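Local atomic coordinates of methylglyoxal reductase (NADPH-dependent) (Candida albicans SC5314, PDB entry 6KWS), a protein that probably reduces methylglyoxal with NADPH as cofactor, as a member of the NAD(P)-dependent epimerase/dehydratase family with a Rossmann-type nucleotide-binding fold. Residues A[13-18]-A[200-205]; A[74-79]-A[115-120]; A[236-241]-A[261-266]; A[274-279]-A[322-327]. The protein carries 1 engineered substitution. One frame throughout, in Å; residues are numbered along the deposited sequence.

Contact 2 ties together neighbouring parallel strands of the large mixed sheet, and in sequence it falls between the two segments of contact 1, which anchors helix 12-23 to the loop after strand 196-198; Val17 and Leu79 touch where the two meet. Contact 3 reaches the same sheet at strands 234-239 and 260-269, its centre about 16 Å from that of contact 1, and Val240 packs on His16. Contact 4 follows, joining helices 270-280 and 323-337, its centre about 40 Å from that of contact 2. Contacts 1 to 3 thus belong to the Rossmann-type part, with NADPH-binding Ile13 in contact 1 and Val197 beside contact 3, while contact 4 packs C-terminal helices against it through Trp237 and Asp239.

Contact 1: A[13-18]-A[200-205]; sequences IAQHVV and PQSFGS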
loop_
_atom_site.group_PDB
_atom_site.type_symbol
_atom_site.label_atom_id
_atom_site.label_comp_id
_atom_site.label_asym_id
_atom_site.label_seq_id
_atom_site.Cartn_x
_atom_site.Cartn_y
_atom_site.Cartn_z
ATOM N N ILE A 13 -2.536 -3.857 3.794
ATOM C CA ILE A 13 -1.110 -4.167 3.821
ATOM C C ILE A 13 -0.661 -4.438 5.249
ATOM O O ILE A 13 0.147 -5.339 5.499
ATOM C CB ILE A 13 -0.295 -3.023 3.192
ATOM C CG1 ILE A 13 -0.732 -2.751 1.743
ATOM C CG2 ILE A 13 1.156 -3.318 3.296
ATOM C CD1 ILE A 13 -0.048 -1.520 1.129
ATOM N N ALA A 14 -1.198 -3.684 6.216
ATOM C CA ALA A 14 -0.618 -3.680 7.558
ATOM C C ALA A 14 -0.756 -5.039 8.233
ATOM O O ALA A 14 0.221 -5.574 8.779
ATOM C CB ALA A 14 -1.256 -2.587 8.410
ATOM N N GLN A 15 -1.962 -5.615 8.204
ATOM C CA GLN A 15 -2.159 -6.945 8.767
ATOM C C GLN A 15 -1.115 -7.923 8.245
ATOM O O GLN A 15 -0.608 -8.770 8.990
ATOM C CB GLN A 15 -3.572 -7.444 8.452
ATOM C CG GLN A 15 -4.670 -6.588 9.066
ATOM C CD GLN A 15 -5.969 -7.360 9.297
ATOM O OE1 GLN A 15 -6.057 -8.562 9.031
ATOM N NE2 GLN A 15 -6.984 -6.666 9.791
ATOM N N HIS A 16 -0.768 -7.810 6.966
ATOM C CA HIS A 16 0.232 -8.704 6.404
ATOM C C HIS A 16 1.611 -8.418 6.987
ATOM O O HIS A 16 2.350 -9.350 7.343
ATOM C CB HIS A 16 0.233 -8.575 4.890
ATOM C CG HIS A 16 -0.846 -9.367 4.225
ATOM N ND1 HIS A 16 -0.846 -10.747 4.202
ATOM C CD2 HIS A 16 -1.971 -8.979 3.573
ATOM C CE1 HIS A 16 -1.919 -11.174 3.557
ATOM N NE2 HIS A 16 -2.621 -10.122 3.170
ATOM N N VAL A 17 1.963 -7.138 7.119
ATOM C CA VAL A 17 3.208 -6.774 7.786
ATOM C C VAL A 17 3.240 -7.351 9.200
ATOM O O VAL A 17 4.237 -7.947 9.634
ATOM C CB VAL A 17 3.371 -5.244 7.789
ATOM C CG1 VAL A 17 4.435 -4.818 8.790
ATOM C CG2 VAL A 17 3.698 -4.742 6.370
ATOM N N VAL A 18 2.132 -7.204 9.927
ATOM C CA VAL A 18 2.069 -7.685 11.302
ATOM C C VAL A 18 2.322 -9.186 11.356
ATOM O O VAL A 18 3.142 -9.670 12.151
ATOM C CB VAL A 18 0.714 -7.309 11.928
ATOM C CG1 VAL A 18 0.461 -8.102 13.192
ATOM C CG2 VAL A 18 0.692 -5.821 12.243
ATOM N N PRO A 200 -4.864 -11.569 -1.515
ATOM C CA PRO A 200 -5.861 -11.858 -0.477
ATOM C C PRO A 200 -5.627 -11.047 0.790
ATOM O O PRO A 200 -4.524 -10.564 1.057
ATOM C CB PRO A 200 -5.632 -13.342 -0.210
ATOM C CG PRO A 200 -4.111 -13.442 -0.379
ATOM C CD PRO A 200 -3.829 -12.617 -1.585
ATOM N N GLN A 201 -6.677 -10.946 1.601
ATOM C CA GLN A 201 -6.522 -10.453 2.966
ATOM C C GLN A 201 -5.871 -11.488 3.884
ATOM O O GLN A 201 -5.924 -12.696 3.645
ATOM C CB GLN A 201 -7.874 -10.050 3.536
ATOM C CG GLN A 201 -8.686 -9.239 2.584
ATOM C CD GLN A 201 -9.451 -8.171 3.288
ATOM O OE1 GLN A 201 -10.554 -8.409 3.781
ATOM N NE2 GLN A 201 -8.871 -6.975 3.353
ATOM N N SER A 202 -5.254 -11.004 4.959
ATOM C CA SER A 202 -4.571 -11.929 5.862
ATOM C C SER A 202 -5.524 -12.964 6.434
ATOM O O SER A 202 -5.105 -14.066 6.807
ATOM C CB SER A 202 -3.889 -11.172 7.006
ATOM O OG SER A 202 -3.173 -10.048 6.530
ATOM N N PHE A 203 -6.806 -12.635 6.488
ATOM C CA PHE A 203 -7.808 -13.458 7.133
ATOM C C PHE A 203 -9.069 -13.439 6.284
ATOM O O PHE A 203 -9.521 -12.372 5.858
ATOM C CB PHE A 203 -8.066 -12.944 8.552
ATOM C CG PHE A 203 -6.853 -13.049 9.450
ATOM C CD1 PHE A 203 -6.523 -14.256 10.050
ATOM C CD2 PHE A 203 -6.010 -11.961 9.642
ATOM C CE1 PHE A 203 -5.393 -14.368 10.866
ATOM C CE2 PHE A 203 -4.876 -12.065 10.440
ATOM C CZ PHE A 203 -4.565 -13.272 11.063
ATOM N N GLY A 204 -9.603 -14.630 6.004
ATOM C CA GLY A 204 -10.853 -14.738 5.279
ATOM C C GLY A 204 -12.024 -14.129 6.009
ATOM O O GLY A 204 -13.011 -13.752 5.369
ATOM N N SER A 205 -11.934 -14.018 7.336
ATOM C CA SER A 205 -12.980 -13.369 8.119
ATOM C C SER A 205 -13.321 -11.992 7.567
ATOM O O SER A 205 -14.498 -11.606 7.511
ATOM C CB SER A 205 -12.524 -13.248 9.575
ATOM O OG SER A 205 -11.774 -14.393 9.974
#
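His16 and Pro200 join segments 13-18 and 200-205 by a hydrogen bond. The imidazole NE2 gives its hydrogen to the backbone O of Pro200 over 2.9 Å, with an N-H...O angle of 151°; the oxygen lies 17° out of the ring plane. A ring N-H suits this place because the carbonyl of a loop without regular sheet pairing needs a donor.

Contacts with the ring face come from Ser202. Its OG, anti to its own carbonyl carbon (chi1 -46°), is thereby placed 3.2 Å above the plane of the His16 ring, over the centre, and its CB makes a CH-pi contact at 4.1 Å from the ring centroid. Serine is small enough to bring OG and CB over the imidazole face, and the same OG is 3.3 Å from Gln15 CB.

At the flank, the amide of Gln15 meets an aromatic edge: OE1 lies in the plane of the Phe203 ring, 3.5 Å from CD2, where the polarised C-H groups suit an oxygen. The amide NE2 makes weak hydrogen bonds to Thr10 O and Glu206 OE2.

NADPH-binding Thr10 lies just before helix 12-23, and Phe12 and Ile13 at its start. The chemistry implies that this helix holds the loop by two backbone carbonyls, Pro200 O through His16 and Ser202 O through Lys19 NZ, with Ser202 packed on the ring between them.

Contact 2: A[74-79]-A[115-120]; sequences EAKVFL and GNNIEK
The carbonyl oxygen of Lys76 takes two backbone hydrogens, from consecutive residues of 115-120. Glu119 N reaches this O at 2.8 Å, tilted 29° from the carbonyl plane, and Lys120 N reaches the same O at 3.3 Å, approaching nearly along the C=O axis. Two residues on, Phe78 N donates to Lys120 O over 3.0 Å, so that Val77 is paired with Lys120 in parallel register. The same Lys120 O receives a CA-H...O contact from Val77 CA at 3.4 Å.

Apolar packing is concentrated on Ile118. Its CG1 stands anti to the carbonyl carbon (chi1 -70°), and chi2 of -61° then places CD1 against Ala75 CB at 3.7 Å and, less closely, Phe78 CB. Alanine suits the near position, since its single methyl allows the isoleucine tip to come in close to the backbone. Ile118 and Phe78 both pack on Ile111 of helix 92-114, while the Phe78 ring also meets Phe65 edge to face.

On the more exposed side, the side chains of Lys76 and Glu119 run side by side, pointing the same way. NZ of Lys76 is 4.3 Å from OE2 of Glu119, beyond a salt bridge, though the opposite charges probably attract. Long, flexible chains suit this border.

Before the pairing, a type I turn from Gly115 to Ile118 takes the chain off helix 92-114 and is closed by Ile118 N bonded to Gly115 O. Strand 75-80, helix 92-114 and strand 120-124 thus form a beta-alpha-beta crossover, the repeating element of the Rossmann fold.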
loop_
_atom_site.group_PDB
_atom_site.type_symbol
_atom_site.label_atom_id
_atom_site.label_comp_id
_atom_site.label_asym_id
_atom_site.label_seq_id
_atom_site.Cartn_x
_atom_site.Cartn_y
_atom_site.Cartn_z
ATOM N N GLU A 74 11.485 1.863 23.959
ATOM C CA GLU A 74 12.339 0.789 23.466
ATOM C C GLU A 74 12.097 0.475 21.990
ATOM O O GLU A 74 12.766 -0.411 21.436
ATOM C CB GLU A 74 12.160 -0.482 24.321
ATOM C CG GLU A 74 10.811 -1.246 24.250
ATOM C CD GLU A 74 9.581 -0.437 24.681
ATOM O OE1 GLU A 74 8.441 -0.867 24.354
ATOM O OE2 GLU A 74 9.746 0.614 25.345
ATOM N N ALA A 75 11.157 1.170 21.347
ATOM C CA ALA A 75 10.897 0.958 19.929
ATOM C C ALA A 75 12.061 1.477 19.085
ATOM O O ALA A 75 12.493 2.622 19.240
ATOM C CB ALA A 75 9.599 1.654 19.528
ATOM N N LYS A 76 12.564 0.630 18.188
ATOM C CA LYS A 76 13.639 0.991 17.278
ATOM C C LYS A 76 13.153 1.325 15.875
ATOM O O LYS A 76 13.852 2.042 15.148
ATOM C CB LYS A 76 14.656 -0.148 17.189
ATOM C CG LYS A 76 15.248 -0.533 18.536
ATOM C CD LYS A 76 16.702 -0.098 18.624
ATOM C CE LYS A 76 17.261 -0.219 20.040
ATOM N NZ LYS A 76 18.243 -1.335 20.162
ATOM N N VAL A 77 11.992 0.815 15.477
ATOM C CA VAL A 77 11.478 0.961 14.124
ATOM C C VAL A 77 10.064 1.500 14.204
ATOM O O VAL A 77 9.271 1.053 15.040
ATOM C CB VAL A 77 11.490 -0.380 13.363
ATOM C CG1 VAL A 77 10.827 -0.210 12.020
ATOM C CG2 VAL A 77 12.900 -0.881 13.178
ATOM N N PHE A 78 9.742 2.448 13.332
ATOM C CA PHE A 78 8.373 2.925 13.185
ATOM C C PHE A 78 7.927 2.694 11.742
ATOM O O PHE A 78 8.381 3.393 10.826
ATOM C CB PHE A 78 8.262 4.397 13.569
ATOM C CG PHE A 78 6.835 4.915 13.634
ATOM C CD1 PHE A 78 6.122 5.191 12.475
ATOM C CD2 PHE A 78 6.229 5.168 14.858
ATOM C CE1 PHE A 78 4.831 5.680 12.538
ATOM C CE2 PHE A 78 4.940 5.669 14.924
ATOM C CZ PHE A 78 4.242 5.925 13.765
ATOM N N LEU A 79 7.030 1.725 11.542
ATOM C CA LEU A 79 6.411 1.460 10.246
ATOM C C LEU A 79 5.100 2.231 10.159
ATOM O O LEU A 79 4.134 1.903 10.854
ATOM C CB LEU A 79 6.156 -0.028 10.059
ATOM C CG LEU A 79 7.360 -0.946 10.176
ATOM C CD1 LEU A 79 6.931 -2.368 9.926
ATOM C CD2 LEU A 79 8.392 -0.532 9.186
ATOM N N GLY A 115 10.651 10.267 19.644
ATOM C CA GLY A 115 11.058 8.968 19.152
ATOM C C GLY A 115 12.520 8.739 19.428
ATOM O O GLY A 115 13.313 8.559 18.497
ATOM N N ASN A 116 12.883 8.749 20.713
ATOM C CA ASN A 116 14.289 8.821 21.098
ATOM C C ASN A 116 15.090 7.673 20.503
ATOM O O ASN A 116 16.140 7.887 19.887
ATOM C CB ASN A 116 14.406 8.843 22.619
ATOM C CG ASN A 116 14.320 10.249 23.178
ATOM O OD1 ASN A 116 13.240 10.728 23.541
ATOM N ND2 ASN A 116 15.464 10.928 23.237
ATOM N N ASN A 117 14.595 6.454 20.646
ATOM C CA ASN A 117 15.311 5.291 20.159
ATOM C C ASN A 117 14.928 4.882 18.750
ATOM O O ASN A 117 15.470 3.889 18.251
ATOM C CB ASN A 117 15.091 4.116 21.096
ATOM C CG ASN A 117 15.946 4.205 22.317
ATOM O OD1 ASN A 117 15.579 4.861 23.292
ATOM N ND2 ASN A 117 17.118 3.561 22.272
ATOM N N ILE A 118 14.009 5.605 18.106
ATOM C CA ILE A 118 13.563 5.256 16.759
ATOM C C ILE A 118 14.714 5.523 15.794
ATOM O O ILE A 118 15.126 6.671 15.610
ATOM C CB ILE A 118 12.310 6.040 16.353
ATOM C CG1 ILE A 118 11.078 5.587 17.149
ATOM C CG2 ILE A 118 12.059 5.876 14.879
ATOM C CD1 ILE A 118 10.726 4.126 16.948
ATOM N N GLU A 119 15.234 4.458 15.179
ATOM C CA GLU A 119 16.363 4.556 14.269
ATOM C C GLU A 119 15.982 4.380 12.808
ATOM O O GLU A 119 16.722 4.843 11.929
ATOM C CB GLU A 119 17.418 3.516 14.639
ATOM C CG GLU A 119 17.992 3.741 16.017
ATOM C CD GLU A 119 18.302 2.433 16.768
ATOM O OE1 GLU A 119 18.609 1.406 16.110
ATOM O OE2 GLU A 119 18.236 2.448 18.021
ATOM N N LYS A 120 14.855 3.732 12.527
ATOM C CA LYS A 120 14.425 3.517 11.157
ATOM C C LYS A 120 12.939 3.819 11.071
ATOM O O LYS A 120 12.177 3.496 11.982
ATOM C CB LYS A 120 14.750 2.085 10.680
ATOM C CG LYS A 120 16.196 1.968 10.174
ATOM C CD LYS A 120 16.685 0.533 10.210
ATOM C CE LYS A 120 18.176 0.412 9.911
ATOM N NZ LYS A 120 18.393 0.234 8.455
#

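Contact 3: A[236-241]-A[261-266]; sequences GWVDVR and ILLNSG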
loop_
_atom_site.group_PDB
_atom_site.type_symbol
_atom_site.label_atom_id
_atom_site.label_comp_id
_atom_site.label_asym_id
_atom_site.label_seq_id
_atom_site.Cartn_x
_atom_site.Cartn_y
_atom_site.Cartn_z
ATOM N N GLY A 236 0.153 -0.808 -13.335
ATOM C CA GLY A 236 0.987 -1.759 -12.664
ATOM C C GLY A 236 0.272 -2.336 -11.465
ATOM O O GLY A 236 -0.632 -1.730 -10.896
ATOM N N TRP A 237 0.671 -3.540 -11.078
ATOM C CA TRP A 237 0.107 -4.179 -9.906
ATOM C C TRP A 237 1.251 -4.845 -9.158
ATOM O O TRP A 237 2.333 -5.062 -9.709
ATOM C CB TRP A 237 -0.969 -5.210 -10.296
ATOM C CG TRP A 237 -0.306 -6.374 -10.943
ATOM C CD1 TRP A 237 0.070 -6.490 -12.253
ATOM C CD2 TRP A 237 0.172 -7.549 -10.281
ATOM N NE1 TRP A 237 0.738 -7.680 -12.449
ATOM C CE2 TRP A 237 0.811 -8.346 -11.253
ATOM C CE3 TRP A 237 0.117 -8.003 -8.957
ATOM C CZ2 TRP A 237 1.387 -9.569 -10.943
ATOM C CZ3 TRP A 237 0.677 -9.215 -8.658
ATOM C CH2 TRP A 237 1.308 -9.989 -9.647
ATOM N N VAL A 238 0.992 -5.192 -7.905
ATOM C CA VAL A 238 1.930 -5.958 -7.093
ATOM C C VAL A 238 1.108 -6.640 -6.011
ATOM O O VAL A 238 0.092 -6.101 -5.565
ATOM C CB VAL A 238 3.025 -5.036 -6.512
ATOM C CG1 VAL A 238 2.378 -3.963 -5.675
ATOM C CG2 VAL A 238 4.009 -5.807 -5.686
ATOM N N ASP A 239 1.515 -7.845 -5.623
ATOM C CA ASP A 239 0.778 -8.578 -4.600
ATOM C C ASP A 239 1.045 -7.983 -3.220
ATOM O O ASP A 239 2.172 -7.583 -2.905
ATOM C CB ASP A 239 1.160 -10.061 -4.628
ATOM C CG ASP A 239 0.325 -10.910 -3.669
ATOM O OD1 ASP A 239 0.642 -10.974 -2.452
ATOM O OD2 ASP A 239 -0.643 -11.535 -4.145
ATOM N N VAL A 240 -0.008 -7.951 -2.391
ATOM C CA VAL A 240 0.034 -7.317 -1.074
ATOM C C VAL A 240 1.064 -7.974 -0.172
ATOM O O VAL A 240 1.684 -7.304 0.666
ATOM C CB VAL A 240 -1.366 -7.352 -0.426
ATOM C CG1 VAL A 240 -1.822 -8.779 -0.252
ATOM C CG2 VAL A 240 -1.377 -6.613 0.917
ATOM N N ARG A 241 1.264 -9.287 -0.319
ATOM C CA ARG A 241 2.220 -9.991 0.524
ATOM C C ARG A 241 3.655 -9.558 0.228
ATOM O O ARG A 241 4.482 -9.466 1.144
ATOM C CB ARG A 241 2.032 -11.491 0.341
ATOM C CG ARG A 241 0.739 -11.973 0.981
ATOM C CD ARG A 241 0.309 -13.323 0.464
ATOM N NE ARG A 241 0.048 -13.296 -0.974
ATOM C CZ ARG A 241 -0.449 -14.323 -1.661
ATOM N NH1 ARG A 241 -0.754 -15.455 -1.043
ATOM N NH2 ARG A 241 -0.657 -14.214 -2.967
ATOM N N ILE A 261 11.483 2.816 -2.613
ATOM C CA ILE A 261 11.463 1.477 -3.173
ATOM C C ILE A 261 10.175 1.316 -3.968
ATOM O O ILE A 261 9.069 1.389 -3.416
ATOM C CB ILE A 261 11.622 0.408 -2.084
ATOM C CG1 ILE A 261 13.022 0.492 -1.485
ATOM C CG2 ILE A 261 11.559 -0.943 -2.676
ATOM C CD1 ILE A 261 13.044 0.557 0.004
ATOM N N LEU A 262 10.320 1.117 -5.270
ATOM C CA LEU A 262 9.172 0.896 -6.137
ATOM C C LEU A 262 8.726 -0.566 -6.025
ATOM O O LEU A 262 9.541 -1.491 -6.160
ATOM C CB LEU A 262 9.547 1.270 -7.569
ATOM C CG LEU A 262 8.516 1.848 -8.528
ATOM C CD1 LEU A 262 9.200 2.318 -9.836
ATOM C CD2 LEU A 262 7.460 0.802 -8.814
ATOM N N LEU A 263 7.441 -0.784 -5.759
ATOM C CA LEU A 263 6.906 -2.135 -5.664
ATOM C C LEU A 263 5.935 -2.343 -6.806
ATOM O O LEU A 263 4.801 -1.844 -6.782
ATOM C CB LEU A 263 6.262 -2.413 -4.313
ATOM C CG LEU A 263 7.382 -3.245 -3.694
ATOM C CD1 LEU A 263 8.394 -2.341 -2.994
ATOM C CD2 LEU A 263 6.923 -4.401 -2.844
ATOM N N ASN A 264 6.407 -3.074 -7.814
ATOM C CA ASN A 264 5.596 -3.406 -8.969
ATOM C C ASN A 264 6.064 -4.735 -9.537
ATOM O O ASN A 264 7.250 -4.924 -9.818
ATOM C CB ASN A 264 5.667 -2.315 -10.035
ATOM C CG ASN A 264 4.739 -2.604 -11.207
ATOM O OD1 ASN A 264 3.553 -2.325 -11.146
ATOM N ND2 ASN A 264 5.278 -3.181 -12.266
ATOM N N SER A 265 5.119 -5.647 -9.698
ATOM C CA SER A 265 5.359 -6.945 -10.288
ATOM C C SER A 265 5.114 -6.997 -11.796
ATOM O O SER A 265 5.643 -7.887 -12.467
ATOM C CB SER A 265 4.457 -7.964 -9.603
ATOM O OG SER A 265 4.835 -9.282 -9.948
ATOM N N GLY A 266 4.300 -6.112 -12.347
ATOM C CA GLY A 266 3.956 -6.241 -13.740
ATOM C C GLY A 266 2.788 -5.349 -14.091
ATOM O O GLY A 266 2.391 -4.474 -13.323
#
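A classic beta bulge joins the two strands here, with Ser265 and Gly266 both facing Trp237. The O of Trp237 accepts from Ser265 N at 2.8 Å, in the carbonyl plane, and weakly from Gly266 N at 3.5 Å. In return, Trp237 N donates to Gly266 O over 3.0 Å. Gly266 has backbone angles (phi 167°) at which a CB would collide with the carbonyl oxygen of Ser265 and would also crowd NE1 of Trp237, which makes glycine the natural occupant.

The indole turns over the bulge. Its CG stands between the backbone N and the carbonyl carbon (chi1 70°), and one face of the ring system receives Ser265 CB, 3.8 Å from the centroid of the six-membered ring, in a CH-pi contact; Gly266 N also lies over that face, offset toward the rim. A serine methylene is slim enough for this place, while its OG is bonded to Tyr321 O.

The bulge interrupts strand 260-269, which runs parallel to 188-194 on one side and antiparallel to 234-239 on the other. Val238 packs its branches on Leu263: CG1 is 3.4 Å from Leu263 O, CG2 is 4.3 Å from Leu263 CB, and its side chain also lies near that of Val197, an NADPH-binding residue.

Where strand 234-239 gives way to helix 240-252, Asp239 is the N-cap. Its OD1 accepts from Arg241 N and, from the opposite face, from Arg241 NE at 2.8 Å; OD2 accepts from NH2, making a side-on bidentate salt bridge. Arg241 also forms a salt bridge with Asp329.

Contact 4: A[274-279]-A[322-327]; sequences VDIIND and NLEQSV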
loop_
_atom_site.group_PDB
_atom_site.type_symbol
_atom_site.label_atom_id
_atom_site.label_comp_id
_atom_site.label_asym_id
_atom_site.label_seq_id
_atom_site.Cartn_x
_atom_site.Cartn_y
_atom_site.Cartn_z
ATOM N N VAL A 274 -9.989 -10.953 -16.308
ATOM C CA VAL A 274 -11.033 -11.796 -16.896
ATOM C C VAL A 274 -10.450 -13.117 -17.385
ATOM O O VAL A 274 -10.902 -14.199 -16.988
ATOM C CB VAL A 274 -11.749 -11.054 -18.033
ATOM C CG1 VAL A 274 -12.755 -11.972 -18.691
ATOM C CG2 VAL A 274 -12.427 -9.807 -17.487
ATOM N N ASP A 275 -9.414 -13.044 -18.233
ATOM C CA ASP A 275 -8.791 -14.250 -18.785
ATOM C C ASP A 275 -8.330 -15.211 -17.690
ATOM O O ASP A 275 -8.573 -16.423 -17.779
ATOM C CB ASP A 275 -7.606 -13.882 -19.683
ATOM C CG ASP A 275 -8.035 -13.284 -21.028
ATOM O OD1 ASP A 275 -9.245 -13.363 -21.372
ATOM O OD2 ASP A 275 -7.151 -12.736 -21.744
ATOM N N ILE A 276 -7.641 -14.697 -16.661
ATOM C CA ILE A 276 -7.177 -15.562 -15.578
ATOM C C ILE A 276 -8.354 -16.243 -14.898
ATOM O O ILE A 276 -8.315 -17.450 -14.615
ATOM C CB ILE A 276 -6.340 -14.776 -14.558
ATOM C CG1 ILE A 276 -5.012 -14.319 -15.173
ATOM C CG2 ILE A 276 -6.092 -15.627 -13.334
ATOM C CD1 ILE A 276 -4.075 -13.621 -14.183
ATOM N N ILE A 277 -9.419 -15.484 -14.630
ATOM C CA ILE A 277 -10.556 -16.031 -13.901
ATOM C C ILE A 277 -11.273 -17.073 -14.752
ATOM O O ILE A 277 -11.557 -18.188 -14.288
ATOM C CB ILE A 277 -11.493 -14.892 -13.449
ATOM C CG1 ILE A 277 -10.745 -13.961 -12.480
ATOM C CG2 ILE A 277 -12.785 -15.436 -12.799
ATOM C CD1 ILE A 277 -11.550 -12.738 -12.040
ATOM N N ASN A 278 -11.533 -16.742 -16.027
ATOM C CA ASN A 278 -12.208 -17.691 -16.908
ATOM C C ASN A 278 -11.412 -18.988 -17.064
ATOM O O ASN A 278 -12.014 -20.059 -17.222
ATOM C CB ASN A 278 -12.502 -17.047 -18.262
ATOM C CG ASN A 278 -13.840 -16.320 -18.279
ATOM O OD1 ASN A 278 -14.846 -16.875 -17.849
ATOM N ND2 ASN A 278 -13.867 -15.093 -18.798
ATOM N N ASP A 279 -10.077 -18.933 -16.947
ATOM C CA ASP A 279 -9.267 -20.139 -17.102
ATOM C C ASP A 279 -8.978 -20.892 -15.795
ATOM O O ASP A 279 -8.570 -22.058 -15.845
ATOM C CB ASP A 279 -7.950 -19.796 -17.811
ATOM C CG ASP A 279 -8.085 -19.853 -19.360
ATOM O OD1 ASP A 279 -8.236 -20.986 -19.901
ATOM O OD2 ASP A 279 -8.065 -18.769 -20.032
ATOM N N ASN A 322 3.226 -13.817 -9.148
ATOM C CA ASN A 322 2.862 -13.320 -10.471
ATOM C C ASN A 322 1.354 -13.045 -10.531
ATOM O O ASN A 322 0.615 -13.295 -9.567
ATOM C CB ASN A 322 3.311 -14.289 -11.566
ATOM C CG ASN A 322 2.614 -15.656 -11.494
ATOM O OD1 ASN A 322 1.417 -15.768 -11.201
ATOM N ND2 ASN A 322 3.373 -16.706 -11.791
ATOM N N LEU A 323 0.893 -12.530 -11.683
ATOM C CA LEU A 323 -0.517 -12.160 -11.818
ATOM C C LEU A 323 -1.436 -13.334 -11.494
ATOM O O LEU A 323 -2.388 -13.187 -10.713
ATOM C CB LEU A 323 -0.821 -11.643 -13.221
ATOM C CG LEU A 323 -1.646 -10.357 -13.370
ATOM C CD1 LEU A 323 -2.591 -10.452 -14.535
ATOM C CD2 LEU A 323 -2.381 -9.925 -12.110
ATOM N N GLU A 324 -1.175 -14.508 -12.088
ATOM C CA GLU A 324 -2.097 -15.629 -11.912
ATOM C C GLU A 324 -2.183 -16.053 -10.448
ATOM O O GLU A 324 -3.283 -16.263 -9.929
ATOM C CB GLU A 324 -1.692 -16.814 -12.804
ATOM C CG GLU A 324 -2.503 -18.135 -12.589
ATOM C CD GLU A 324 -1.992 -19.008 -11.420
ATOM O OE1 GLU A 324 -2.834 -19.493 -10.614
ATOM O OE2 GLU A 324 -0.750 -19.196 -11.301
ATOM N N GLN A 325 -1.049 -16.188 -9.762
ATOM C CA GLN A 325 -1.115 -16.536 -8.347
ATOM C C GLN A 325 -1.895 -15.489 -7.574
ATOM O O GLN A 325 -2.816 -15.810 -6.816
ATOM C CB GLN A 325 0.287 -16.687 -7.761
ATOM C CG GLN A 325 1.200 -17.471 -8.641
ATOM C CD GLN A 325 2.582 -17.612 -8.071
ATOM O OE1 GLN A 325 3.365 -16.655 -8.062
ATOM N NE2 GLN A 325 2.905 -18.812 -7.596
ATOM N N SER A 326 -1.543 -14.222 -7.777
ATOM C CA SER A 326 -2.149 -13.146 -7.014
ATOM C C SER A 326 -3.646 -13.078 -7.271
ATOM O O SER A 326 -4.450 -12.997 -6.332
ATOM C CB SER A 326 -1.463 -11.827 -7.369
ATOM O OG SER A 326 -1.792 -10.814 -6.431
ATOM N N VAL A 327 -4.044 -13.126 -8.545
ATOM C CA VAL A 327 -5.468 -13.072 -8.871
ATOM C C VAL A 327 -6.190 -14.280 -8.301
ATOM O O VAL A 327 -7.264 -14.148 -7.697
ATOM C CB VAL A 327 -5.671 -12.962 -10.390
ATOM C CG1 VAL A 327 -7.136 -13.165 -10.738
ATOM C CG2 VAL A 327 -5.198 -11.623 -10.861
#
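Ile276 extends from helix 270-280 toward the start of helix 323-337, and its contacts dominate the meeting. Its CB points at the other helix and splits into two branches. The CG2 methyl meets Val327, at 3.7 Å from CG1 and a little farther from CB. The other branch, with CG1 anti to the carbonyl carbon (chi1 -68°), continues extended at chi2 -176°, which carries CD1 to the first turn of helix 323-337. That tip touches Leu323 CD1 at 3.5 Å and Glu324 CA at 3.6 Å, and more loosely Val327 CG2. A beta-branched, elongated residue suits this place because CG2 can meet Val327 while CD1 reaches Leu323 and the backbone of the first turn as well as the valine.

Ile277 adds a second, lighter touch, its CG1 lying 4.1 Å from Val327 CG1, with the two side chains at about a right angle. All these meetings are apolar packing; the axes of the short helical pieces 274-279 and 323-327 approach to 10.1 Å and cross at -69°.

The first turn of the second helix is fixed by a capping box. Asn322 OD1 accepts from Gln325 N at 2.9 Å, nearly straight, and Asn322 N donates to Gln325 OE1. Both residues suit their places by offering a carbonyl oxygen to backbone N-H groups that have no earlier helical turn to bond to.

Around this pair, Ile277 packs on Ile221 and Leu222 of helix 216-222, Val327 on Leu273 of its partner helix, and Leu323 on Trp237, so that helix 323-337 is lodged between helix 270-280 and strand 234-239.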